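Local coordinates for putative sugar ABC transport system, substrate-binding protein (Bordetella parapertussis, PDB 5IX8) that probably binds a carbohydrate as the solute-binding component of an ABC-type sugar transport system, at residues Arg2-Val7 with Ala307-Pro312; Val22-Leu25 with Phe29-Gly32; Pro90-Leu95 with Ile100-Ala105; Pro155-Glu160 with Thr281-Tyr286; Val262-Arg267 with Pro273-Asp278. All coordinates share one frame; numbering follows the deposited sequence.

Interaction 1 (Arg2-Val7 with Ala307-Pro312)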
# COMPACT_ATOMS: atom_id res chain seq x y z
N ARG A 2 -19.55 -1.42 4.17
CA ARG A 2 -18.14 -1.79 4.30
C ARG A 2 -17.48 -2.03 2.95
O ARG A 2 -16.24 -2.05 2.88
CB ARG A 2 -17.97 -3.04 5.19
CG ARG A 2 -18.41 -4.35 4.54
CD ARG A 2 -18.47 -5.50 5.57
NE ARG A 2 -18.77 -6.78 4.93
CZ ARG A 2 -19.99 -7.24 4.69
NH1 ARG A 2 -21.08 -6.54 5.09
NH2 ARG A 2 -20.13 -8.41 4.10
N LEU A 3 -18.27 -2.28 1.90
CA LEU A 3 -17.71 -2.49 0.57
C LEU A 3 -17.88 -1.25 -0.33
O LEU A 3 -17.59 -1.32 -1.53
CB LEU A 3 -18.35 -3.73 -0.07
CG LEU A 3 -17.96 -5.02 0.67
CD1 LEU A 3 -18.94 -6.15 0.32
CD2 LEU A 3 -16.54 -5.40 0.36
N GLN A 4 -18.34 -0.13 0.25
CA GLN A 4 -18.48 1.16 -0.45
C GLN A 4 -19.28 1.06 -1.75
O GLN A 4 -19.00 1.79 -2.71
CB GLN A 4 -17.12 1.78 -0.76
CG GLN A 4 -16.41 2.44 0.39
CD GLN A 4 -15.10 3.12 -0.05
OE1 GLN A 4 -14.80 3.25 -1.25
NE2 GLN A 4 -14.32 3.56 0.93
N GLY A 5 -20.27 0.17 -1.81
CA GLY A 5 -21.06 -0.05 -3.01
C GLY A 5 -20.33 -0.66 -4.19
O GLY A 5 -20.87 -0.67 -5.29
N ILE A 6 -19.13 -1.19 -3.99
CA ILE A 6 -18.37 -1.68 -5.13
C ILE A 6 -18.93 -3.00 -5.63
O ILE A 6 -18.97 -3.25 -6.84
CB ILE A 6 -16.89 -1.81 -4.76
CG1 ILE A 6 -16.32 -0.42 -4.57
CG2 ILE A 6 -16.13 -2.61 -5.84
CD1 ILE A 6 -14.96 -0.41 -3.86
N VAL A 7 -19.36 -3.85 -4.70
CA VAL A 7 -19.88 -5.16 -5.03
C VAL A 7 -20.82 -5.55 -3.89
O VAL A 7 -20.65 -5.10 -2.76
CB VAL A 7 -18.69 -6.14 -5.21
CG1 VAL A 7 -17.88 -6.21 -3.90
CG2 VAL A 7 -19.19 -7.48 -5.63
N ALA A 307 -10.87 5.90 9.21
CA ALA A 307 -10.91 5.02 10.37
C ALA A 307 -11.75 3.78 10.13
O ALA A 307 -11.61 2.79 10.86
CB ALA A 307 -11.45 5.78 11.58
N PHE A 308 -12.66 3.81 9.17
CA PHE A 308 -13.48 2.63 8.89
C PHE A 308 -12.85 1.76 7.81
O PHE A 308 -12.86 0.54 7.91
CB PHE A 308 -14.90 3.07 8.49
N TYR A 309 -12.22 2.39 6.81
CA TYR A 309 -11.70 1.68 5.65
C TYR A 309 -10.19 1.47 5.69
O TYR A 309 -9.67 0.69 4.87
CB TYR A 309 -12.06 2.46 4.37
CG TYR A 309 -13.56 2.57 4.12
CD1 TYR A 309 -14.34 1.44 3.95
CD2 TYR A 309 -14.19 3.82 4.04
CE1 TYR A 309 -15.72 1.53 3.71
CE2 TYR A 309 -15.55 3.93 3.80
CZ TYR A 309 -16.32 2.77 3.64
OH TYR A 309 -17.70 2.86 3.38
N ASP A 310 -9.47 2.15 6.59
CA ASP A 310 -8.01 2.12 6.62
C ASP A 310 -7.40 1.62 7.93
O ASP A 310 -6.23 1.21 7.93
CB ASP A 310 -7.42 3.51 6.41
CG ASP A 310 -7.94 4.21 5.18
OD1 ASP A 310 -9.00 3.81 4.58
OD2 ASP A 310 -7.28 5.20 4.83
N TYR A 311 -8.12 1.69 9.04
CA TYR A 311 -7.60 1.20 10.32
C TYR A 311 -8.20 -0.15 10.62
O TYR A 311 -9.44 -0.28 10.65
CB TYR A 311 -7.98 2.14 11.47
CG TYR A 311 -7.40 3.55 11.49
CD1 TYR A 311 -6.34 3.91 10.67
CD2 TYR A 311 -7.93 4.51 12.34
CE1 TYR A 311 -5.83 5.21 10.72
CE2 TYR A 311 -7.44 5.78 12.38
CZ TYR A 311 -6.40 6.14 11.57
OH TYR A 311 -5.94 7.45 11.64
N PRO A 312 -7.40 -1.17 10.91
CA PRO A 312 -7.95 -2.35 11.58
C PRO A 312 -8.40 -1.95 12.98
O PRO A 312 -7.97 -0.92 13.50
CB PRO A 312 -6.76 -3.34 11.64
CG PRO A 312 -5.59 -2.63 10.97
CD PRO A 312 -5.92 -1.18 10.88
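Gln4 lays its amide nitrogen over the face of the Tyr309 ring, NE2 standing 3.0 Å above the ring plane and over its centre. The two flat groups are almost perpendicular, at 88°, so the amide comes down on the ring end-on rather than stacking on it. Gln4 CG, turned anti to the carbonyl carbon (chi1 -77°), sits 3.3 Å from Tyr309 CZ, and the extended chain beyond it carries NE2 inward across the face. At the ring edge, in plane, lies Arg2 O, 3.7 Å from Tyr309 CE1. The polar end of the ring is held by Asp1, Tyr309 OH being hydrogen-bonded to Asp1 O. A type I' turn from Leu3 to Ile6, closed by Ile6 N to Leu3 O at 2.9 Å, sets the backbone course on which Gln4 projects. The contact lies at the surface, where the N-terminal residues rest on helix 254-270 through Arg259 and Ile256, Arg2 forms a salt bridge with Glu40 of helix 28-43, and Tyr309 belongs to helix 306-309.

Interaction 2 (Val22-Leu25 with Phe29-Gly32)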
# COMPACT_ATOMS: atom_id res chain seq x y z
N VAL A 22 2.07 -11.52 3.47
CA VAL A 22 2.34 -10.12 3.21
C VAL A 22 3.73 -9.80 3.72
O VAL A 22 4.39 -10.65 4.33
CB VAL A 22 1.30 -9.20 3.88
CG1 VAL A 22 -0.09 -9.37 3.23
CG2 VAL A 22 1.26 -9.43 5.42
N VAL A 23 4.19 -8.57 3.47
CA VAL A 23 5.58 -8.24 3.78
C VAL A 23 5.79 -8.20 5.29
O VAL A 23 6.74 -8.80 5.82
CB VAL A 23 6.00 -6.89 3.14
CG1 VAL A 23 7.48 -6.60 3.49
CG2 VAL A 23 5.79 -6.94 1.63
N HIS A 24 4.93 -7.47 5.99
CA HIS A 24 5.08 -7.24 7.42
C HIS A 24 3.74 -6.75 7.96
O HIS A 24 2.89 -6.26 7.22
CB HIS A 24 6.22 -6.23 7.71
CG HIS A 24 5.90 -4.83 7.27
ND1 HIS A 24 5.05 -4.00 7.98
CD2 HIS A 24 6.31 -4.12 6.19
CE1 HIS A 24 4.94 -2.84 7.35
NE2 HIS A 24 5.68 -2.89 6.26
N LEU A 25 3.57 -6.89 9.26
CA LEU A 25 2.35 -6.40 9.91
C LEU A 25 2.64 -5.25 10.87
O LEU A 25 1.98 -5.14 11.90
CB LEU A 25 1.63 -7.53 10.64
CG LEU A 25 1.14 -8.66 9.73
CD1 LEU A 25 0.65 -9.83 10.59
CD2 LEU A 25 0.08 -8.20 8.73
N PHE A 29 -1.19 -0.85 6.87
CA PHE A 29 -1.56 -1.17 5.49
C PHE A 29 -1.70 -2.67 5.29
O PHE A 29 -2.80 -3.16 5.01
CB PHE A 29 -0.53 -0.58 4.51
CG PHE A 29 -0.83 -0.89 3.06
CD1 PHE A 29 -1.99 -0.38 2.46
CD2 PHE A 29 -0.01 -1.73 2.32
CE1 PHE A 29 -2.31 -0.66 1.13
CE2 PHE A 29 -0.30 -2.00 0.96
CZ PHE A 29 -1.46 -1.46 0.37
N TYR A 30 -0.60 -3.42 5.38
CA TYR A 30 -0.77 -4.87 5.21
C TYR A 30 -1.60 -5.46 6.33
O TYR A 30 -2.34 -6.43 6.11
CB TYR A 30 0.58 -5.60 5.16
CG TYR A 30 1.52 -5.02 4.11
CD1 TYR A 30 1.28 -5.19 2.74
CD2 TYR A 30 2.67 -4.33 4.49
CE1 TYR A 30 2.15 -4.65 1.79
CE2 TYR A 30 3.54 -3.77 3.50
CZ TYR A 30 3.26 -3.95 2.17
OH TYR A 30 4.06 -3.43 1.19
N LYS A 31 -1.48 -4.91 7.54
CA LYS A 31 -2.31 -5.41 8.64
C LYS A 31 -3.79 -5.15 8.35
O LYS A 31 -4.64 -5.99 8.65
CB LYS A 31 -1.86 -4.79 9.98
CG LYS A 31 -2.49 -5.46 11.18
CD LYS A 31 -2.25 -4.69 12.50
CE LYS A 31 -0.80 -4.52 12.75
NZ LYS A 31 -0.49 -3.76 14.00
N GLY A 32 -4.10 -3.99 7.76
CA GLY A 32 -5.46 -3.74 7.29
C GLY A 32 -5.94 -4.75 6.26
O GLY A 32 -7.07 -5.24 6.32
O HOH W 1 1.29 -3.51 8.04
O HOH W 2 1.93 -5.22 14.40
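Lys31 NZ donates to water 2 at 2.9 Å, and this water links it to Leu25 O, although the 2.5 Å between that oxygen and the water is suspiciously short. The pair belongs to the first beta-alpha junction of the N-terminal lobe, where strand 17-22 of the parallel sheet runs through a loop into helix 28-43, as in type I periplasmic binding proteins. A second water, water 1, accepts from Lys31 N at 3.1 Å, beside the carbonyl of His24.

Tyr30 makes most of the side-chain contact with the loop. Its CG is anti to the carbonyl carbon (chi1 -53°), which sends the ring back across the loop, where its edge meets the His24 face in a T-shaped stack with planes at 84° and centroids of the His24 and Tyr30 rings 5.1 Å apart. One Tyr30 face is covered by Phe29, and over the opposite face Val23 CB stands 3.9 Å above the plane. The hydroxyl is hydrogen-bonded to Tyr57 OH, while His24 ND1 is paired with Leu26 N, which helps fix the imidazole's rotation. A bound 1,2-ethanediol about 4 Å from the His24 side chain is consistent with a pocket here. At the root of the tyrosine side chain, Val22 CB meets Tyr30 CB at 3.9 Å, and the bend of Lys31 at chi3 leaves its CE 3.0 Å from Leu25 O.

Interaction 3 (Pro90-Leu95 with Ile100-Ala105)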
# COMPACT_ATOMS: atom_id res chain seq x y z
N PRO A 90 8.16 -17.79 -11.02
CA PRO A 90 8.26 -19.26 -10.93
C PRO A 90 7.37 -19.86 -9.87
O PRO A 90 6.75 -20.92 -10.10
CB PRO A 90 9.74 -19.52 -10.63
CG PRO A 90 10.43 -18.32 -11.21
CD PRO A 90 9.50 -17.16 -10.95
N VAL A 91 7.28 -19.24 -8.69
CA VAL A 91 6.46 -19.84 -7.65
C VAL A 91 4.98 -19.66 -7.95
O VAL A 91 4.17 -20.54 -7.66
CB VAL A 91 6.83 -19.31 -6.25
CG1 VAL A 91 6.49 -17.85 -6.06
CG2 VAL A 91 6.14 -20.15 -5.19
N VAL A 92 4.60 -18.52 -8.53
CA VAL A 92 3.19 -18.36 -8.93
C VAL A 92 2.83 -19.40 -9.98
O VAL A 92 1.75 -20.02 -9.93
CB VAL A 92 2.94 -16.93 -9.45
CG1 VAL A 92 1.51 -16.78 -10.03
CG2 VAL A 92 3.13 -15.89 -8.33
N ALA A 93 3.73 -19.63 -10.93
CA ALA A 93 3.48 -20.62 -11.96
C ALA A 93 3.38 -22.02 -11.37
O ALA A 93 2.53 -22.82 -11.79
CB ALA A 93 4.61 -20.56 -12.98
N ASP A 94 4.22 -22.32 -10.38
CA ASP A 94 4.19 -23.63 -9.73
C ASP A 94 2.90 -23.84 -8.95
O ASP A 94 2.31 -24.93 -9.00
CB ASP A 94 5.39 -23.73 -8.80
CG ASP A 94 5.44 -25.05 -8.05
OD1 ASP A 94 5.23 -26.11 -8.69
OD2 ASP A 94 5.69 -25.03 -6.84
N LEU A 95 2.44 -22.81 -8.23
CA LEU A 95 1.15 -22.94 -7.56
C LEU A 95 0.04 -23.17 -8.57
O LEU A 95 -0.82 -24.03 -8.36
CB LEU A 95 0.89 -21.70 -6.71
CG LEU A 95 1.34 -21.86 -5.26
CD1 LEU A 95 2.76 -22.34 -5.10
CD2 LEU A 95 1.14 -20.50 -4.56
N ILE A 100 -3.73 -23.92 -7.75
CA ILE A 100 -3.81 -22.83 -6.79
C ILE A 100 -3.55 -21.52 -7.51
O ILE A 100 -2.44 -21.30 -8.01
CB ILE A 100 -2.82 -23.01 -5.64
CG1 ILE A 100 -3.13 -24.33 -4.91
CG2 ILE A 100 -2.90 -21.81 -4.67
CD1 ILE A 100 -2.15 -24.64 -3.81
N LYS A 101 -4.55 -20.65 -7.54
CA LYS A 101 -4.43 -19.34 -8.16
C LYS A 101 -3.90 -18.35 -7.13
O LYS A 101 -4.09 -18.53 -5.92
CB LYS A 101 -5.79 -18.87 -8.70
CG LYS A 101 -6.26 -19.76 -9.81
CD LYS A 101 -7.59 -19.30 -10.39
CE LYS A 101 -8.01 -20.23 -11.53
NZ LYS A 101 -9.02 -19.55 -12.37
N THR A 102 -3.19 -17.34 -7.61
CA THR A 102 -2.57 -16.36 -6.73
C THR A 102 -3.22 -15.00 -6.97
O THR A 102 -3.39 -14.58 -8.12
CB THR A 102 -1.05 -16.27 -6.97
OG1 THR A 102 -0.46 -17.54 -6.66
CG2 THR A 102 -0.44 -15.26 -6.01
N ILE A 103 -3.60 -14.35 -5.88
CA ILE A 103 -4.22 -13.04 -5.91
C ILE A 103 -3.21 -12.02 -5.41
O ILE A 103 -2.64 -12.19 -4.32
CB ILE A 103 -5.50 -13.01 -5.04
CG1 ILE A 103 -6.50 -14.06 -5.56
CG2 ILE A 103 -6.11 -11.58 -4.98
CD1 ILE A 103 -7.67 -14.36 -4.57
N SER A 104 -3.03 -10.95 -6.17
CA SER A 104 -2.15 -9.85 -5.76
C SER A 104 -2.90 -8.91 -4.84
O SER A 104 -4.02 -8.49 -5.16
CB SER A 104 -1.69 -9.10 -7.03
OG SER A 104 -1.11 -7.83 -6.74
N ALA A 105 -2.30 -8.58 -3.68
CA ALA A 105 -2.95 -7.69 -2.71
C ALA A 105 -2.12 -6.44 -2.46
O ALA A 105 -0.93 -6.54 -2.12
CB ALA A 105 -3.17 -8.43 -1.39
O HOH W 3 -0.76 -19.33 -8.82
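This is a buried helix-to-strand contact in the N-terminal lobe: Val92 and Leu95 of helix 89-97 pack on Ile100, just before strand 101-105, and Thr102 within it. Its polar centre is water 3, which donates to Val92 O at 2.8 Å and to Ile100 O at 2.7 Å while accepting from Thr102 OG1 at 2.8 Å. One molecule thus ties a helix carbonyl to a carbonyl before the strand and a hydroxyl within it. With OG1 anti to the carbonyl carbon (chi1 -62°), the Thr102 hydroxyl is turned to the helix and the water, and it also lies 4.0 Å from Leu95 CD2. The turn itself is closed by Ile100 N bonding to Leu95 O at 3.0 Å and 156°, the donor approaching from above the carbonyl plane. Leu95 CB then meets Ile100 CB at 4.1 Å, and the same leucine reaches on to Ala78 of strand 77-80. Helix 89-97 connects two adjacent parallel strands, 77-80 and 101-105, the classic beta-alpha-beta crossover of a Rossmann-like sheet.

Interaction 4 (Pro155-Glu160 with Thr281-Tyr286). With SO4 (sulfate ion), chain G; SO4 (sulfate ion), chain C.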
# COMPACT_ATOMS: atom_id res chain seq x y z
N PRO A 155 7.20 2.24 -5.16
CA PRO A 155 7.76 3.52 -4.71
C PRO A 155 8.20 4.37 -5.89
O PRO A 155 8.05 5.59 -5.87
CB PRO A 155 8.97 3.11 -3.83
CG PRO A 155 8.56 1.70 -3.30
CD PRO A 155 7.95 1.11 -4.58
N ARG A 156 8.75 3.73 -6.92
CA ARG A 156 9.12 4.49 -8.12
C ARG A 156 7.89 5.08 -8.79
O ARG A 156 7.92 6.24 -9.25
CB ARG A 156 9.91 3.60 -9.09
CG ARG A 156 10.54 4.43 -10.21
CD ARG A 156 11.09 3.60 -11.36
NE ARG A 156 10.03 3.14 -12.21
CZ ARG A 156 9.55 1.89 -12.23
NH1 ARG A 156 10.14 0.92 -11.52
NH2 ARG A 156 8.52 1.58 -13.01
N LEU A 157 6.79 4.31 -8.87
CA LEU A 157 5.57 4.83 -9.48
C LEU A 157 5.06 6.04 -8.71
O LEU A 157 4.67 7.06 -9.31
CB LEU A 157 4.49 3.75 -9.55
CG LEU A 157 4.84 2.52 -10.42
CD1 LEU A 157 3.76 1.47 -10.29
CD2 LEU A 157 5.03 2.88 -11.89
N ARG A 158 5.06 5.96 -7.38
CA ARG A 158 4.62 7.11 -6.58
C ARG A 158 5.51 8.31 -6.82
O ARG A 158 5.01 9.44 -6.94
CB ARG A 158 4.62 6.76 -5.10
CG ARG A 158 3.57 5.69 -4.81
CD ARG A 158 3.52 5.28 -3.33
NE ARG A 158 2.56 4.19 -3.20
CZ ARG A 158 2.04 3.75 -2.06
NH1 ARG A 158 2.33 4.34 -0.90
NH2 ARG A 158 1.19 2.73 -2.10
N TYR A 159 6.83 8.09 -6.85
CA TYR A 159 7.75 9.18 -7.15
C TYR A 159 7.48 9.79 -8.52
O TYR A 159 7.44 11.01 -8.67
CB TYR A 159 9.18 8.66 -7.06
CG TYR A 159 10.20 9.59 -7.62
CD1 TYR A 159 10.41 10.85 -7.08
CD2 TYR A 159 10.98 9.20 -8.72
CE1 TYR A 159 11.36 11.70 -7.62
CE2 TYR A 159 11.96 10.04 -9.25
CZ TYR A 159 12.14 11.29 -8.68
OH TYR A 159 13.10 12.13 -9.22
N GLU A 160 7.28 8.95 -9.53
CA GLU A 160 7.02 9.45 -10.87
C GLU A 160 5.76 10.31 -10.93
O GLU A 160 5.74 11.38 -11.56
CB GLU A 160 6.92 8.28 -11.87
CG GLU A 160 8.30 7.70 -12.18
CD GLU A 160 8.23 6.34 -12.87
OE1 GLU A 160 7.11 5.86 -13.15
OE2 GLU A 160 9.30 5.75 -13.11
N THR A 281 -1.61 -3.57 -16.87
CA THR A 281 -0.77 -2.44 -17.24
C THR A 281 0.69 -2.89 -17.25
O THR A 281 0.99 -4.02 -16.89
CB THR A 281 -0.92 -1.26 -16.28
OG1 THR A 281 -0.44 -1.67 -14.99
CG2 THR A 281 -2.36 -0.85 -16.18
N ARG A 282 1.58 -1.98 -17.64
CA ARG A 282 3.01 -2.32 -17.66
C ARG A 282 3.48 -2.82 -16.30
O ARG A 282 4.17 -3.85 -16.22
CB ARG A 282 3.84 -1.12 -18.10
CG ARG A 282 5.33 -1.43 -18.15
CD ARG A 282 6.15 -0.23 -18.60
NE ARG A 282 7.52 -0.67 -18.90
CZ ARG A 282 8.48 -0.80 -17.98
NH1 ARG A 282 8.24 -0.45 -16.72
NH2 ARG A 282 9.68 -1.28 -18.33
N SER A 283 3.14 -2.09 -15.23
CA SER A 283 3.61 -2.45 -13.89
C SER A 283 2.74 -3.47 -13.19
O SER A 283 3.20 -4.09 -12.22
CB SER A 283 3.70 -1.21 -13.00
OG SER A 283 4.71 -0.34 -13.49
N VAL A 284 1.48 -3.61 -13.63
CA VAL A 284 0.53 -4.50 -12.96
C VAL A 284 0.03 -5.48 -14.01
O VAL A 284 -1.04 -5.26 -14.59
CB VAL A 284 -0.60 -3.72 -12.28
CG1 VAL A 284 -1.44 -4.66 -11.44
CG2 VAL A 284 -0.01 -2.63 -11.39
N PRO A 285 0.76 -6.54 -14.32
CA PRO A 285 0.49 -7.31 -15.55
C PRO A 285 -0.58 -8.37 -15.38
O PRO A 285 -0.41 -9.52 -15.79
CB PRO A 285 1.86 -7.93 -15.87
CG PRO A 285 2.46 -8.16 -14.46
CD PRO A 285 2.03 -6.94 -13.66
N TYR A 286 -1.72 -7.97 -14.83
CA TYR A 286 -2.85 -8.87 -14.60
C TYR A 286 -4.09 -8.02 -14.37
O TYR A 286 -3.98 -6.83 -14.05
CB TYR A 286 -2.59 -9.80 -13.38
CG TYR A 286 -1.91 -9.11 -12.22
CD1 TYR A 286 -2.66 -8.42 -11.25
CD2 TYR A 286 -0.51 -9.16 -12.07
CE1 TYR A 286 -2.01 -7.78 -10.18
CE2 TYR A 286 0.13 -8.52 -11.00
CZ TYR A 286 -0.62 -7.85 -10.06
OH TYR A 286 0.04 -7.21 -9.01
S SO4 G . 0.72 1.72 -18.81
O1 SO4 G . 1.10 2.50 -20.00
O2 SO4 G . -0.62 2.10 -18.35
O3 SO4 G . 1.73 1.99 -17.78
O4 SO4 G . 0.73 0.29 -19.11
S SO4 C . 12.65 0.31 -8.84
O1 SO4 C . 12.61 0.70 -10.24
O2 SO4 C . 11.66 -0.71 -8.51
O3 SO4 C . 12.44 1.48 -7.97
O4 SO4 C . 13.99 -0.19 -8.56
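At the border between the two lobes, Leu157 of helix 154-168 meets Ser283 of the loop that leads into strand 288-290. The leucine touches with its forked end: CD2 comes to 3.6 Å from Ser283 OG, and CD1 to 3.8 Å from Ser283 CB. The serine hydroxyl does not depend on this apolar neighbour, since OG is hydrogen-bonded to Glu153 OE2. Helix 154-168 follows strand 142-145 of one sheet and the loop precedes an edge strand of the other, so the contact spans the two domains of a type I periplasmic binding protein, and with 115 Å² buried it is a light touch. Beside it two arginines approach, Arg156 NH2 lying 4.2 Å from Arg282 NH1. Two glutamates pair with the first and would probably temper the like charges: a bend at chi3 (78°) turns Arg156 NE to Glu160 OE2, a salt bridge of 2.9 Å lying in the guanidinium plane but above the carboxylate plane, and NH1 also pairs with Glu153. Arg156 NH1 further donates to O1 of one sulfate ion at 2.8 Å, and Arg282 N to O4 of another, also at 2.8 Å; both ions probably come from the crystallisation liquor. Within the loop, Thr281 OG1 accepts from Val284 N at 3.0 Å, an ST motif that shapes the backbone carrying Ser283.

Interaction 5 (Val262-Arg267 with Pro273-Asp278)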
# COMPACT_ATOMS: atom_id res chain seq x y z
N VAL A 262 -11.72 -11.18 -0.75
CA VAL A 262 -12.60 -12.30 -0.43
C VAL A 262 -13.80 -12.34 -1.38
O VAL A 262 -14.18 -13.41 -1.90
CB VAL A 262 -13.05 -12.21 1.04
CG1 VAL A 262 -14.14 -13.25 1.35
CG2 VAL A 262 -11.84 -12.41 1.94
N GLN A 263 -14.44 -11.18 -1.60
CA GLN A 263 -15.64 -11.18 -2.44
C GLN A 263 -15.31 -11.53 -3.89
O GLN A 263 -16.12 -12.19 -4.58
CB GLN A 263 -16.34 -9.83 -2.35
CG GLN A 263 -16.98 -9.62 -0.97
CD GLN A 263 -18.13 -10.59 -0.75
OE1 GLN A 263 -18.76 -11.03 -1.70
NE2 GLN A 263 -18.40 -10.95 0.51
N TYR A 264 -14.14 -11.10 -4.38
CA TYR A 264 -13.72 -11.45 -5.74
C TYR A 264 -13.37 -12.93 -5.83
O TYR A 264 -13.71 -13.60 -6.83
CB TYR A 264 -12.51 -10.60 -6.17
CG TYR A 264 -12.81 -9.20 -6.69
CD1 TYR A 264 -13.52 -8.27 -5.92
CD2 TYR A 264 -12.36 -8.82 -7.96
CE1 TYR A 264 -13.80 -7.01 -6.41
CE2 TYR A 264 -12.62 -7.54 -8.47
CZ TYR A 264 -13.34 -6.65 -7.70
OH TYR A 264 -13.60 -5.39 -8.20
N ALA A 265 -12.67 -13.45 -4.80
CA ALA A 265 -12.27 -14.86 -4.82
C ALA A 265 -13.48 -15.79 -4.85
O ALA A 265 -13.47 -16.82 -5.56
CB ALA A 265 -11.38 -15.19 -3.62
N ILE A 266 -14.54 -15.47 -4.09
CA ILE A 266 -15.72 -16.35 -4.10
C ILE A 266 -16.30 -16.42 -5.49
O ILE A 266 -16.67 -17.50 -5.98
CB ILE A 266 -16.79 -15.86 -3.10
CG1 ILE A 266 -16.29 -15.96 -1.66
CG2 ILE A 266 -18.07 -16.68 -3.24
CD1 ILE A 266 -17.14 -15.16 -0.67
N ARG A 267 -16.40 -15.27 -6.15
CA ARG A 267 -16.95 -15.22 -7.50
C ARG A 267 -16.08 -15.99 -8.46
O ARG A 267 -16.58 -16.77 -9.29
CB ARG A 267 -17.13 -13.76 -7.92
CG ARG A 267 -18.31 -13.15 -7.17
CD ARG A 267 -18.30 -11.64 -7.34
NE ARG A 267 -19.56 -11.08 -6.87
CZ ARG A 267 -19.82 -10.78 -5.61
NH1 ARG A 267 -18.88 -10.94 -4.66
NH2 ARG A 267 -21.00 -10.31 -5.31
N PRO A 273 -20.10 -13.89 -12.28
CA PRO A 273 -19.58 -12.66 -12.89
C PRO A 273 -18.67 -11.89 -11.95
O PRO A 273 -19.01 -11.65 -10.80
CB PRO A 273 -20.85 -11.85 -13.20
CG PRO A 273 -21.95 -12.87 -13.27
CD PRO A 273 -21.57 -13.91 -12.23
N MSE A 274 -17.51 -11.49 -12.46
CA MSE A 274 -16.56 -10.76 -11.62
C MSE A 274 -16.97 -9.33 -11.44
O MSE A 274 -17.57 -8.75 -12.34
CB MSE A 274 -15.16 -10.80 -12.23
CG MSE A 274 -14.64 -12.19 -12.34
SE MSE A 274 -14.32 -13.02 -10.64
CE MSE A 274 -12.76 -12.03 -10.06
N PRO A 275 -16.62 -8.74 -10.30
CA PRO A 275 -16.78 -7.31 -10.14
C PRO A 275 -15.73 -6.59 -10.97
O PRO A 275 -14.96 -7.24 -11.71
CB PRO A 275 -16.60 -7.11 -8.62
CG PRO A 275 -16.50 -8.51 -8.01
CD PRO A 275 -15.97 -9.35 -9.14
N PRO A 276 -15.65 -5.25 -10.90
CA PRO A 276 -14.82 -4.52 -11.89
C PRO A 276 -13.35 -4.91 -11.83
O PRO A 276 -12.75 -5.03 -10.76
CB PRO A 276 -15.04 -3.05 -11.51
CG PRO A 276 -16.34 -3.05 -10.75
CD PRO A 276 -16.39 -4.33 -10.01
N LEU A 277 -12.76 -5.07 -13.01
CA LEU A 277 -11.33 -5.29 -13.13
C LEU A 277 -10.77 -4.44 -14.26
O LEU A 277 -11.25 -4.52 -15.39
CB LEU A 277 -10.98 -6.77 -13.37
CG LEU A 277 -11.25 -7.75 -12.21
CD1 LEU A 277 -11.34 -9.16 -12.75
CD2 LEU A 277 -10.11 -7.60 -11.15
N ASP A 278 -9.78 -3.63 -13.94
CA ASP A 278 -9.00 -2.95 -14.97
C ASP A 278 -8.13 -3.94 -15.76
O ASP A 278 -7.74 -5.01 -15.29
CB ASP A 278 -8.09 -1.89 -14.37
CG ASP A 278 -8.83 -0.64 -13.94
OD1 ASP A 278 -10.03 -0.51 -14.25
OD2 ASP A 278 -8.19 0.23 -13.32
O HOH W 4 -21.18 -11.07 -9.38
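The chain doubles back after helix 254-270, and the proline-rich loop that follows lies against the helix through Tyr264 and Arg267. Tyr264 OH donates to Pro276 O at 2.7 Å, in the carbonyl plane and on a lone pair. The Pro275 ring covers one face of the same tyrosine in a CH-pi contact, CG lying 3.6 Å from the ring centroid of Tyr264 and 15° off its normal. At the ring edge Leu277 CD2 comes to 3.7 Å from Tyr264 CE2. Selenomethionine Met274, bent twice (chi2 -67°, chi3 -71°), brings CE to 3.9 Å from Tyr264 CD2. Arg267, extended from CG to NE, passes at a slant over Pro275, its CD 3.7 Å from Pro275 CG. Water 4 joins it to the loop, accepting from Arg267 NE at 3.0 Å and donating to Pro273 O at 2.7 Å. The guanidinium turns its edge to its own helix: NH1 donates to Gln263 O and to Gln263 OE1, the latter on a lone pair in the carbonyl plane, while NH2 reaches Glu8 O. Around it, Phe289 of strand 288-290 meets Tyr264 and Pro276, and Val7 of the N-terminal loop touches Arg267 and Pro275; earlier in helix 254-270, Val262 packs on helix 28-43.

Interaction 3 is buried and interaction 1 lies at the surface; interactions 2, 4 and 5 are intermediate. Interactions 2 and 3 each join a strand or its loop to a helix adjacent in sequence, in the lobe of the parallel sheet, interaction 5 folds a loop onto the helix it leaves, and interaction 1 brings the two chain ends together; interaction 4 crosses between lobes. Water mediates polar links in 2, 3 and 5, whereas interaction 4 is edged by charged groups and sulfate, and interaction 1 relies on an amide over a ring. Direct touches connect them: Val7 packs on Arg267 and Pro275, Ile103 on Ala265, Pro312 on helix 28-43 at Gly32, and Ser104 OG probably hydrogen-bonds Tyr286 OH.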